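Long-range contacts in response regulator receiver domain protein (CheY) (Rhodospirillum rubrum, PDB 3HEB), which probably acts as a CheY-like phosphoacceptor switch, a response regulator receiver domain that takes a phosphoryl group on an aspartate to relay a signal: residues A[7-12]-A[33-38]; A[44-49]-A[79-84]; A[95-100]-A[116-121]. All coordinates share one frame; numbering follows the deposited sequence.

Interaction 1 of 3, residues A[7-12]-A[33-38]; sequences IVMIED and IIAFTD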
loop_
_atom_site.group_PDB
_atom_site.type_symbol
_atom_site.label_atom_id
_atom_site.label_comp_id
_atom_site.label_asym_id
_atom_site.label_seq_id
_atom_site.Cartn_x
_atom_site.Cartn_y
_atom_site.Cartn_z
ATOM N N ILE A 7 -6.697 13.372 -3.380
ATOM C CA ILE A 7 -7.292 12.046 -3.289
ATOM C C ILE A 7 -8.315 11.945 -4.413
ATOM O O ILE A 7 -9.240 12.754 -4.480
ATOM C CB ILE A 7 -7.996 11.836 -1.939
ATOM C CG1 ILE A 7 -6.962 11.915 -0.811
ATOM C CG2 ILE A 7 -8.708 10.500 -1.932
ATOM C CD1 ILE A 7 -7.546 11.854 0.566
ATOM N N VAL A 8 -8.128 10.985 -5.314
ATOM C CA VAL A 8 -9.055 10.801 -6.422
ATOM C C VAL A 8 -9.953 9.612 -6.112
ATOM O O VAL A 8 -9.500 8.471 -6.114
ATOM C CB VAL A 8 -8.310 10.532 -7.751
ATOM C CG1 VAL A 8 -9.318 10.303 -8.863
ATOM C CG2 VAL A 8 -7.409 11.703 -8.105
HETATM N N MSE A 9 -11.225 9.878 -5.833
HETATM C CA MSE A 9 -12.164 8.809 -5.511
HETATM C C MSE A 9 -12.973 8.363 -6.731
HETATM O O MSE A 9 -13.749 9.139 -7.295
HETATM C CB MSE A 9 -13.104 9.261 -4.382
HETATM C CG MSE A 9 -14.173 8.248 -3.980
HETATM SE SE MSE A 9 -15.090 8.743 -2.488
HETATM C CE MSE A 9 -15.920 10.197 -3.087
ATOM N N ILE A 10 -12.765 7.115 -7.143
ATOM C CA ILE A 10 -13.479 6.537 -8.280
ATOM C C ILE A 10 -14.505 5.528 -7.738
ATOM O O ILE A 10 -14.211 4.348 -7.516
ATOM C CB ILE A 10 -12.500 5.841 -9.257
ATOM C CG1 ILE A 10 -11.404 6.830 -9.685
ATOM C CG2 ILE A 10 -13.263 5.323 -10.485
ATOM C CD1 ILE A 10 -10.295 6.202 -10.526
ATOM N N GLU A 11 -15.714 6.018 -7.513
ATOM C CA GLU A 11 -16.789 5.212 -6.961
ATOM C C GLU A 11 -18.093 5.647 -7.621
ATOM O O GLU A 11 -18.344 6.840 -7.760
ATOM C CB GLU A 11 -16.844 5.442 -5.445
ATOM C CG GLU A 11 -18.018 4.791 -4.736
ATOM C CD GLU A 11 -17.961 3.282 -4.770
ATOM O OE1 GLU A 11 -17.075 2.704 -4.108
ATOM O OE2 GLU A 11 -18.802 2.675 -5.464
ATOM N N ASP A 12 -18.913 4.684 -8.030
ATOM C CA ASP A 12 -20.189 4.978 -8.693
ATOM C C ASP A 12 -21.373 4.888 -7.741
ATOM O O ASP A 12 -22.422 5.473 -8.008
ATOM C CB ASP A 12 -20.424 4.007 -9.843
ATOM C CG ASP A 12 -20.642 2.595 -9.359
ATOM O OD1 ASP A 12 -19.851 2.139 -8.498
ATOM O OD2 ASP A 12 -21.595 1.945 -9.838
ATOM N N ILE A 33 -10.484 16.273 -2.545
ATOM C CA ILE A 33 -10.956 14.994 -3.037
ATOM C C ILE A 33 -11.764 15.274 -4.282
ATOM O O ILE A 33 -12.760 15.998 -4.221
ATOM C CB ILE A 33 -11.892 14.298 -2.042
ATOM C CG1 ILE A 33 -11.103 13.801 -0.834
ATOM C CG2 ILE A 33 -12.605 13.141 -2.735
ATOM C CD1 ILE A 33 -11.986 13.308 0.294
ATOM N N ILE A 34 -11.326 14.727 -5.412
ATOM C CA ILE A 34 -12.055 14.902 -6.657
ATOM C C ILE A 34 -12.685 13.539 -6.960
ATOM O O ILE A 34 -11.987 12.527 -7.102
ATOM C CB ILE A 34 -11.124 15.391 -7.800
ATOM C CG1 ILE A 34 -11.940 15.602 -9.073
ATOM C CG2 ILE A 34 -10.015 14.409 -8.049
ATOM C CD1 ILE A 34 -11.201 16.347 -10.147
ATOM N N ALA A 35 -14.016 13.525 -7.013
ATOM C CA ALA A 35 -14.788 12.306 -7.234
ATOM C C ALA A 35 -15.288 12.079 -8.660
ATOM O O ALA A 35 -15.676 13.012 -9.357
ATOM C CB ALA A 35 -15.968 12.288 -6.279
ATOM N N PHE A 36 -15.278 10.820 -9.081
ATOM C CA PHE A 36 -15.758 10.440 -10.403
ATOM C C PHE A 36 -16.680 9.243 -10.212
ATOM O O PHE A 36 -16.311 8.276 -9.539
ATOM C CB PHE A 36 -14.590 10.058 -11.323
ATOM C CG PHE A 36 -13.644 11.187 -11.594
ATOM C CD1 PHE A 36 -14.062 12.307 -12.310
ATOM C CD2 PHE A 36 -12.352 11.160 -11.086
ATOM C CE1 PHE A 36 -13.208 13.387 -12.508
ATOM C CE2 PHE A 36 -11.488 12.232 -11.276
ATOM C CZ PHE A 36 -11.916 13.351 -11.988
ATOM N N THR A 37 -17.877 9.302 -10.791
ATOM C CA THR A 37 -18.821 8.204 -10.650
ATOM C C THR A 37 -18.790 7.218 -11.812
ATOM O O THR A 37 -19.576 6.275 -11.849
ATOM C CB THR A 37 -20.265 8.720 -10.439
ATOM O OG1 THR A 37 -20.648 9.569 -11.526
ATOM C CG2 THR A 37 -20.347 9.504 -9.143
ATOM N N ASP A 38 -17.887 7.445 -12.759
ATOM C CA ASP A 38 -17.719 6.547 -13.903
ATOM C C ASP A 38 -16.233 6.508 -14.246
ATOM O O ASP A 38 -15.505 7.454 -13.957
ATOM C CB ASP A 38 -18.536 7.024 -15.111
ATOM C CG ASP A 38 -18.023 8.322 -15.692
ATOM O OD1 ASP A 38 -16.934 8.328 -16.296
ATOM O OD2 ASP A 38 -18.714 9.347 -15.541
#
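I7, V8, M9 and I10 pair in register with I33, I34, A35 and F36 as two parallel strands. The axes of these short strands approach to 4.8 Å, and their directions differ by 19°.

Four backbone hydrogen bonds join them. I34 N gives to I7 O, M9 N to I34 O and F36 N to M9 O. The fourth, from E11 N to F36 O at 3.1 Å, carries the ladder just past the end of strand 7-10. CA-H...O contacts accompany these bonds. The straightest, from T37 CA to E11 O (3.2 Å), lies just beyond the last of them.

Apolar contacts lie on both faces of the pair. On one face V8 sends its two methyls to different partners. CG1, anti to the backbone N (chi1 178°), meets the F36 ring at its edge, in the ring plane, 3.8 Å from CE2. CG2 touches I34 CG2 at 3.8 Å, and these two side chains lie side by side, pointing the same way. On the other face I7 CB meets I33 CG1 at 3.8 Å. M9, a selenomethionine, has a bend at chi3 (66°) that brings CE to 3.8 Å from A35 CB.

The E11 carboxylate finds its partners outside the pair. OE1 forms a salt bridge with K118, and OE2 accepts from D13 N. E11 and D12 also lie close, as like charges, to D66, the predicted phosphorylation site, in the acidic cluster expected of a receiver domain.

The two strands belong to a beta-alpha-beta unit. Its helix 14-26 packs on M9 and I33, while helix 39-47 packs on V8, I10 and F36 from the other face. Strand 61-65 borders strand 6-10, and strand 33-36 is an outermost strand of the chain's sheet.

Interaction 2 of 3, residues A[44-49]-A[79-84]; sequences NYLFGD and KLVKEN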
loop_
_atom_site.group_PDB
_atom_site.type_symbol
_atom_site.label_atom_id
_atom_site.label_comp_id
_atom_site.label_asym_id
_atom_site.label_seq_id
_atom_site.Cartn_x
_atom_site.Cartn_y
_atom_site.Cartn_z
ATOM N N ASN A 44 -10.212 10.285 -17.986
ATOM C CA ASN A 44 -10.050 11.573 -18.658
ATOM C C ASN A 44 -9.165 12.510 -17.831
ATOM O O ASN A 44 -8.209 13.101 -18.335
ATOM C CB ASN A 44 -11.403 12.240 -18.866
ATOM C CG ASN A 44 -11.269 13.698 -19.227
ATOM O OD1 ASN A 44 -10.732 14.038 -20.281
ATOM N ND2 ASN A 44 -11.739 14.577 -18.343
ATOM N N TYR A 45 -9.509 12.637 -16.553
ATOM C CA TYR A 45 -8.779 13.489 -15.623
ATOM C C TYR A 45 -7.329 13.043 -15.453
ATOM O O TYR A 45 -6.406 13.853 -15.477
ATOM C CB TYR A 45 -9.480 13.469 -14.262
ATOM C CG TYR A 45 -8.674 14.105 -13.151
ATOM C CD1 TYR A 45 -8.488 15.492 -13.106
ATOM C CD2 TYR A 45 -8.064 13.323 -12.168
ATOM C CE1 TYR A 45 -7.717 16.085 -12.119
ATOM C CE2 TYR A 45 -7.283 13.908 -11.168
ATOM C CZ TYR A 45 -7.112 15.292 -11.152
ATOM O OH TYR A 45 -6.332 15.882 -10.185
ATOM N N LEU A 46 -7.146 11.739 -15.284
ATOM C CA LEU A 46 -5.836 11.143 -15.078
ATOM C C LEU A 46 -4.911 11.151 -16.293
ATOM O O LEU A 46 -3.701 11.341 -16.154
ATOM C CB LEU A 46 -6.015 9.702 -14.603
ATOM C CG LEU A 46 -5.796 9.326 -13.131
ATOM C CD1 LEU A 46 -5.987 10.518 -12.212
ATOM C CD2 LEU A 46 -6.751 8.181 -12.780
ATOM N N PHE A 47 -5.473 10.937 -17.478
ATOM C CA PHE A 47 -4.664 10.886 -18.688
ATOM C C PHE A 47 -4.811 12.077 -19.630
ATOM O O PHE A 47 -3.952 12.303 -20.486
ATOM C CB PHE A 47 -4.947 9.581 -19.442
ATOM C CG PHE A 47 -4.595 8.350 -18.661
ATOM C CD1 PHE A 47 -5.565 7.671 -17.928
ATOM C CD2 PHE A 47 -3.275 7.895 -18.621
ATOM C CE1 PHE A 47 -5.223 6.556 -17.164
ATOM C CE2 PHE A 47 -2.920 6.778 -17.858
ATOM C CZ PHE A 47 -3.895 6.110 -17.129
ATOM N N GLY A 48 -5.887 12.840 -19.466
ATOM C CA GLY A 48 -6.105 13.998 -20.316
ATOM C C GLY A 48 -6.790 13.636 -21.618
ATOM O O GLY A 48 -7.003 12.458 -21.910
ATOM N N ASP A 49 -7.126 14.648 -22.407
ATOM C CA ASP A 49 -7.801 14.441 -23.677
ATOM C C ASP A 49 -6.898 13.763 -24.689
ATOM O O ASP A 49 -7.368 13.004 -25.535
ATOM C CB ASP A 49 -8.296 15.775 -24.227
ATOM C CG ASP A 49 -9.303 16.432 -23.313
ATOM O OD1 ASP A 49 -10.317 15.771 -23.000
ATOM O OD2 ASP A 49 -9.085 17.596 -22.903
ATOM N N LYS A 79 -4.768 -1.122 -14.504
ATOM C CA LYS A 79 -3.769 -1.540 -15.475
ATOM C C LYS A 79 -3.193 -0.349 -16.218
ATOM O O LYS A 79 -1.984 -0.260 -16.413
ATOM C CB LYS A 79 -4.373 -2.529 -16.478
ATOM C CG LYS A 79 -3.434 -2.884 -17.622
ATOM C CD LYS A 79 -3.940 -4.062 -18.461
ATOM C CE LYS A 79 -3.770 -5.386 -17.718
ATOM N NZ LYS A 79 -4.218 -6.589 -18.496
ATOM N N LEU A 80 -4.065 0.566 -16.630
ATOM C CA LEU A 80 -3.648 1.757 -17.368
ATOM C C LEU A 80 -2.834 2.728 -16.531
ATOM O O LEU A 80 -1.888 3.335 -17.026
ATOM C CB LEU A 80 -4.874 2.483 -17.925
ATOM C CG LEU A 80 -5.736 1.721 -18.936
ATOM C CD1 LEU A 80 -6.856 2.626 -19.416
ATOM C CD2 LEU A 80 -4.884 1.271 -20.123
ATOM N N VAL A 81 -3.213 2.876 -15.265
ATOM C CA VAL A 81 -2.534 3.781 -14.342
ATOM C C VAL A 81 -1.129 3.310 -13.999
ATOM O O VAL A 81 -0.201 4.120 -13.933
ATOM C CB VAL A 81 -3.318 3.915 -13.010
ATOM C CG1 VAL A 81 -2.506 4.736 -12.005
ATOM C CG2 VAL A 81 -4.663 4.565 -13.260
ATOM N N LYS A 82 -0.987 2.001 -13.790
ATOM C CA LYS A 82 0.292 1.405 -13.421
ATOM C C LYS A 82 1.253 1.116 -14.564
ATOM O O LYS A 82 2.385 0.688 -14.327
ATOM C CB LYS A 82 0.061 0.120 -12.609
ATOM C CG LYS A 82 -0.463 0.359 -11.197
ATOM C CD LYS A 82 0.496 1.232 -10.380
ATOM C CE LYS A 82 -0.097 1.601 -9.026
ATOM N NZ LYS A 82 0.802 2.505 -8.241
ATOM N N GLU A 83 0.809 1.351 -15.796
ATOM C CA GLU A 83 1.650 1.125 -16.966
ATOM C C GLU A 83 2.224 2.426 -17.528
ATOM O O GLU A 83 3.328 2.438 -18.048
ATOM C CB GLU A 83 0.860 0.381 -18.049
ATOM C CG GLU A 83 1.084 -1.124 -18.045
ATOM C CD GLU A 83 -0.079 -1.898 -18.637
ATOM O OE1 GLU A 83 -0.568 -1.521 -19.722
ATOM O OE2 GLU A 83 -0.503 -2.892 -18.015
ATOM N N ASN A 84 1.473 3.516 -17.405
ATOM C CA ASN A 84 1.898 4.823 -17.889
ATOM C C ASN A 84 2.799 5.573 -16.901
ATOM O O ASN A 84 2.472 5.719 -15.725
ATOM C CB ASN A 84 0.661 5.660 -18.217
ATOM C CG ASN A 84 0.976 7.138 -18.411
ATOM O OD1 ASN A 84 1.300 7.844 -17.459
ATOM N ND2 ASN A 84 0.879 7.608 -19.651
#
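F47 carries this contact, pushing its ring from the end of helix 39-47 against L80, V81 and N84. Its CG is anti to the carbonyl carbon (chi1 -62°), and the CE2 and CZ end of the ring reaches the other segment.

The apolar packing is mostly around that ring. CZ lies 3.8 Å from L80 CB, and the two side chains cross at about a right angle. CE2 meets N84 CB, also at 3.8 Å. V81 joins more loosely, with CG2 at 4.2 Å from F47 CZ. One residue earlier, L46 CD2 touches the same V81 CG2 at 4.2 Å. The two helices thus meet through a small apolar patch, buried at L46, F47 and V81.

The ring also meets backbone. F47 CZ is 3.4 Å from L80 O, and V81 N lies at the ring edge, in its plane. L80 O also accepts a weak hydrogen bond from N84 N, at 3.4 Å.

The N84 amide is held by polar bonds outside the two segments. ND2 gives to S52 O, and OD1 accepts from H86 N. Both ends of the amide are thereby fixed, with its plane turned 85° from the F47 ring. An alanine in place of F47 would probably open a gap between the two segments, leaving L80 CB and N84 CB without the ring they pack against.

G48, with positive phi, is where the chain leaves helix 39-47. The two segments sit on neighbouring helices on one flank of the receiver fold. L46 reaches Q61 of strand 61-65, and V81 rests on V92 of strand 92-96. T87, in the loop after helix 74-83, also packs on F47.

Interaction 3 of 3, residues A[95-100]-A[116-121]; sequences LTTTDD and ITKPVN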
loop_
_atom_site.group_PDB
_atom_site.type_symbol
_atom_site.label_atom_id
_atom_site.label_comp_id
_atom_site.label_asym_id
_atom_site.label_seq_id
_atom_site.Cartn_x
_atom_site.Cartn_y
_atom_site.Cartn_z
ATOM N N LEU A 95 -10.825 -0.457 -3.466
ATOM C CA LEU A 95 -11.835 -0.487 -2.429
ATOM C C LEU A 95 -13.107 -1.008 -3.099
ATOM O O LEU A 95 -13.885 -0.253 -3.696
ATOM C CB LEU A 95 -12.025 0.922 -1.860
ATOM C CG LEU A 95 -12.999 1.137 -0.698
ATOM C CD1 LEU A 95 -12.662 0.208 0.460
ATOM C CD2 LEU A 95 -12.931 2.602 -0.258
ATOM N N THR A 96 -13.307 -2.317 -3.010
ATOM C CA THR A 96 -14.458 -2.918 -3.647
ATOM C C THR A 96 -15.141 -3.981 -2.797
ATOM O O THR A 96 -14.644 -4.380 -1.744
ATOM C CB THR A 96 -14.044 -3.529 -4.983
ATOM O OG1 THR A 96 -15.211 -3.889 -5.736
ATOM C CG2 THR A 96 -13.169 -4.757 -4.734
ATOM N N THR A 97 -16.280 -4.447 -3.291
ATOM C CA THR A 97 -17.092 -5.446 -2.613
ATOM C C THR A 97 -16.518 -6.861 -2.576
ATOM O O THR A 97 -16.469 -7.482 -1.521
ATOM C CB THR A 97 -18.509 -5.499 -3.251
ATOM O OG1 THR A 97 -19.223 -4.295 -2.933
ATOM C CG2 THR A 97 -19.291 -6.691 -2.729
ATOM N N THR A 98 -16.071 -7.371 -3.717
ATOM C CA THR A 98 -15.567 -8.736 -3.766
ATOM C C THR A 98 -14.366 -9.021 -2.885
ATOM O O THR A 98 -13.612 -8.110 -2.524
ATOM C CB THR A 98 -15.225 -9.160 -5.205
ATOM O OG1 THR A 98 -14.826 -10.533 -5.204
ATOM C CG2 THR A 98 -14.094 -8.312 -5.767
ATOM N N ASP A 99 -14.190 -10.295 -2.538
ATOM C CA ASP A 99 -13.075 -10.704 -1.698
ATOM C C ASP A 99 -12.487 -12.053 -2.073
ATOM O O ASP A 99 -11.862 -12.704 -1.238
ATOM C CB ASP A 99 -13.487 -10.753 -0.223
ATOM C CG ASP A 99 -14.481 -11.861 0.067
ATOM O OD1 ASP A 99 -14.530 -12.318 1.232
ATOM O OD2 ASP A 99 -15.219 -12.267 -0.859
ATOM N N ASP A 100 -12.681 -12.494 -3.311
ATOM C CA ASP A 100 -12.114 -13.778 -3.699
ATOM C C ASP A 100 -10.666 -13.612 -4.156
ATOM O O ASP A 100 -10.338 -12.688 -4.908
ATOM C CB ASP A 100 -12.944 -14.442 -4.799
ATOM C CG ASP A 100 -12.900 -13.685 -6.094
ATOM O OD1 ASP A 100 -13.439 -12.558 -6.132
ATOM O OD2 ASP A 100 -12.323 -14.217 -7.068
ATOM N N ILE A 116 -8.631 -3.317 -0.388
ATOM C CA ILE A 116 -9.505 -3.356 0.771
ATOM C C ILE A 116 -10.884 -3.801 0.339
ATOM O O ILE A 116 -11.499 -3.169 -0.517
ATOM C CB ILE A 116 -9.660 -1.971 1.420
ATOM C CG1 ILE A 116 -8.299 -1.463 1.903
ATOM C CG2 ILE A 116 -10.659 -2.050 2.582
ATOM C CD1 ILE A 116 -8.338 -0.066 2.516
ATOM N N THR A 117 -11.356 -4.901 0.910
ATOM C CA THR A 117 -12.689 -5.387 0.594
ATOM C C THR A 117 -13.629 -4.554 1.462
ATOM O O THR A 117 -13.436 -4.452 2.682
ATOM C CB THR A 117 -12.851 -6.882 0.955
ATOM O OG1 THR A 117 -12.050 -7.680 0.075
ATOM C CG2 THR A 117 -14.316 -7.300 0.834
ATOM N N LYS A 118 -14.630 -3.941 0.836
ATOM C CA LYS A 118 -15.583 -3.120 1.567
ATOM C C LYS A 118 -16.237 -3.955 2.656
ATOM O O LYS A 118 -16.787 -5.013 2.372
ATOM C CB LYS A 118 -16.677 -2.597 0.633
ATOM C CG LYS A 118 -16.216 -1.594 -0.407
ATOM C CD LYS A 118 -17.396 -1.102 -1.214
ATOM C CE LYS A 118 -16.948 -0.098 -2.252
ATOM N NZ LYS A 118 -18.081 0.400 -3.086
ATOM N N PRO A 119 -16.155 -3.509 3.922
ATOM C CA PRO A 119 -16.799 -4.310 4.968
ATOM C C PRO A 119 -18.308 -4.285 4.715
ATOM O O PRO A 119 -18.859 -3.266 4.280
ATOM C CB PRO A 119 -16.409 -3.586 6.258
ATOM C CG PRO A 119 -15.061 -2.975 5.919
ATOM C CD PRO A 119 -15.290 -2.463 4.503
ATOM N N VAL A 120 -18.970 -5.410 4.965
ATOM C CA VAL A 120 -20.406 -5.502 4.759
ATOM C C VAL A 120 -21.122 -4.593 5.737
ATOM O O VAL A 120 -21.964 -3.792 5.340
ATOM C CB VAL A 120 -20.913 -6.938 4.955
ATOM C CG1 VAL A 120 -22.427 -6.958 4.902
ATOM C CG2 VAL A 120 -20.334 -7.850 3.872
ATOM N N ASN A 121 -20.780 -4.719 7.015
ATOM C CA ASN A 121 -21.399 -3.899 8.046
ATOM C C ASN A 121 -21.073 -2.417 7.829
ATOM O O ASN A 121 -19.900 -2.028 7.798
ATOM C CB ASN A 121 -20.917 -4.327 9.425
ATOM C CG ASN A 121 -21.748 -3.716 10.530
ATOM O OD1 ASN A 121 -22.026 -2.523 10.517
ATOM N ND2 ASN A 121 -22.146 -4.527 11.494
#
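L95 and T96 run parallel to I116 and T117, bonded from T96 N to I116 O at 3.2 Å and from K118 N to T96 O. The second bond is nearly straight at the hydrogen (170°), but its donor stands 38° out of the carbonyl plane. The strands are the two ends of a beta-alpha-beta crossover through helix 101-109. They are also the last two strands of the CheY-like sheet.

L95 and I116 share one face. L95 CG is anti to the backbone N (chi1 -177°), and CD1 goes on to touch I116 CG2 at 3.7 Å.

K118 lays its chain across the backbone of the other segment. CG is 3.5 Å from T96 C, and beyond it the chain runs extended. CE reaches L95 O at 3.4 Å. NZ then passes to partners outside the two segments. Besides meeting E11, it is hydrogen-bonded to H16 and forms a long, weak ion pair with D66. T96 OG1 is hydrogen-bonded to D66 OD1. A threonine and a lysine beside the predicted phosphorylation site fit the usual receiver active site, where such residues contact the phosphoryl group. A phosphate ion lies about 5 Å from the K118 side chain. It probably came from the crystallisation liquor, but may mark this pocket.

T117, on the same face as T96, meets the loop that follows strand 95-96. Its CG2 packs against T97 O at 3.2 Å. Its hydroxyl lies near T98 O and is hydrogen-bonded to Q140 OE1 of the second subunit, which also packs on D99. V138 of that subunit packs on I116. Beside the same hydroxyl, D99 CB sits 3.4 Å from T117 OG1.

How the interactions relate
The three contacts follow one another along the chain, each closing before the next opens, all in one receiver domain. Interactions 1 and 3 are strand pairs of the same five-stranded parallel sheet, at its two outer edges, with centres about 17 Å apart. They touch through a salt bridge, E11 OE1 to K118 NZ at 2.7 Å, so the ends of an inner strand and of an edge strand come together beside D66, the predicted phosphorylation site. Interaction 2 joins two helices beside the sheet. Its centre is about 14 Å from that of interaction 1, and the two meet where Y45 packs on F36, V8 and I34. Interactions 2 and 3 do not touch; their centres are about 24 Å apart, on opposite sides of the chain's centre.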